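Glycosylation Associate Protein 2 (PDB 6OYC) probably takes part, as a component of the accessory Sec system, in the glycosylation and secretion of a streptococcal adhesin. Local coordinates at residues I326-P329 with G334-Y337. Sequence-based numbering, arbitrary orientation.
Sequences ICDP and GAFY
Asp328, the first residue after strand 323-327, turns its carboxylate onto the backbone of 334-337 and ties down the loop that leads into helix 341-358, a strand-loop-helix connection in the alpha/beta-hydrolase-like domain. Two hydrogen bonds grip one oxygen. Ala335 N gives its hydrogen to Asp328 OD2 at 2.8 Å, with an N-H...O angle of 152°, from well above the carboxylate plane; Tyr337 N reaches the same Asp328 OD2 at 3.2 Å (161°) on the anti side and from the opposite face. Phe336 N lies between these donors in sequence, but its poor angle to Asp328 OD2 rules out a third bond. Arg330 adds a salt bridge to OD2, so the buried negative charge is probably well compensated. A chi1 of 174° swings CG of Asp328 away from its own N and sets the carboxylate against the loop N-H groups. The backbone position of Asp328, in turn, puts CB over one face of the Tyr337 ring, a CH-pi contact 4.0 Å from CB to the ring centroid. Ile326 CG2 extends the apolar contact to Tyr337 CE1 at 3.9 Å. The Tyr337 hydroxyl has its main polar partner outside, at Ser302 O, and the ring meets Phe301 edge-to-face. The backbone of Asp328 has its own partners: its carbonyl O takes a CA-H...O contact from Gly334 CA at 3.1 Å, and Asp328 N donates to a water at 2.7 Å, which joins it to the Tyr337 hydroxyl through a weak 3.4 Å hydrogen bond to Tyr337 OH.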
loop_
_atom_site.group_PDB
_atom_site.type_symbol
_atom_site.label_atom_id
_atom_site.label_comp_id
_atom_site.label_asym_id
_atom_site.label_seq_id
_atom_site.Cartn_x
_atom_site.Cartn_y
_atom_site.Cartn_z
ATOM N N ILE B 326 -4.128 0.291 -5.069
ATOM C CA ILE B 326 -2.754 0.669 -5.387
ATOM C C ILE B 326 -2.496 2.029 -4.750
ATOM O O ILE B 326 -3.280 2.966 -4.946
ATOM C CB ILE B 326 -2.512 0.721 -6.911
ATOM C CG1 ILE B 326 -3.257 -0.430 -7.617
ATOM C CG2 ILE B 326 -1.019 0.703 -7.235
ATOM C CD1 ILE B 326 -2.823 -0.693 -9.036
ATOM N N CYS B 327 -1.409 2.140 -3.991
ATOM C CA CYS B 327 -1.011 3.409 -3.396
ATOM C C CYS B 327 0.478 3.639 -3.634
ATOM O O CYS B 327 1.245 2.699 -3.864
ATOM C CB CYS B 327 -1.309 3.458 -1.894
ATOM S SG CYS B 327 -0.323 2.283 -0.940
ATOM N N ASP B 328 0.867 4.907 -3.583
ATOM C CA ASP B 328 2.221 5.347 -3.929
ATOM C C ASP B 328 2.754 6.162 -2.759
ATOM O O ASP B 328 2.316 7.313 -2.554
ATOM C CB ASP B 328 2.200 6.156 -5.224
ATOM C CG ASP B 328 3.534 6.769 -5.565
ATOM O OD1 ASP B 328 4.523 6.516 -4.842
ATOM O OD2 ASP B 328 3.597 7.515 -6.577
ATOM N N PRO B 329 3.659 5.614 -1.955
ATOM C CA PRO B 329 4.090 6.303 -0.729
ATOM C C PRO B 329 5.275 7.242 -0.896
ATOM O O PRO B 329 5.815 7.683 0.118
ATOM C CB PRO B 329 4.480 5.124 0.175
ATOM C CG PRO B 329 5.115 4.144 -0.806
ATOM C CD PRO B 329 4.257 4.267 -2.074
ATOM N N GLY B 334 2.820 10.952 -2.474
ATOM C CA GLY B 334 2.661 10.193 -3.701
ATOM C C GLY B 334 3.329 10.931 -4.842
ATOM O O GLY B 334 3.522 12.149 -4.799
ATOM N N ALA B 335 3.709 10.178 -5.880
ATOM C CA ALA B 335 4.340 10.756 -7.057
ATOM C C ALA B 335 3.668 10.252 -8.336
ATOM O O ALA B 335 4.328 10.042 -9.366
ATOM C CB ALA B 335 5.844 10.471 -7.068
ATOM N N PHE B 336 2.352 10.033 -8.280
ATOM C CA PHE B 336 1.537 9.851 -9.479
ATOM C C PHE B 336 1.904 8.577 -10.252
ATOM O O PHE B 336 1.772 8.521 -11.476
ATOM C CB PHE B 336 1.638 11.091 -10.382
ATOM C CG PHE B 336 0.863 12.275 -9.859
ATOM C CD1 PHE B 336 1.271 12.937 -8.724
ATOM C CD2 PHE B 336 -0.303 12.692 -10.482
ATOM C CE1 PHE B 336 0.535 14.004 -8.220
ATOM C CE2 PHE B 336 -1.033 13.755 -9.995
ATOM C CZ PHE B 336 -0.612 14.415 -8.860
ATOM N N TYR B 337 2.370 7.544 -9.547
ATOM C CA TYR B 337 2.574 6.196 -10.090
ATOM C C TYR B 337 3.522 6.163 -11.279
ATOM O O TYR B 337 3.530 5.191 -12.039
ATOM C CB TYR B 337 1.230 5.540 -10.447
ATOM C CG TYR B 337 0.311 5.552 -9.259
ATOM C CD1 TYR B 337 0.366 4.547 -8.304
ATOM C CD2 TYR B 337 -0.562 6.619 -9.034
ATOM C CE1 TYR B 337 -0.463 4.575 -7.175
ATOM C CE2 TYR B 337 -1.397 6.641 -7.921
ATOM C CZ TYR B 337 -1.339 5.626 -6.995
ATOM O OH TYR B 337 -2.157 5.660 -5.877
HETATM O O HOH W 1 -0.985 6.792 -2.949
#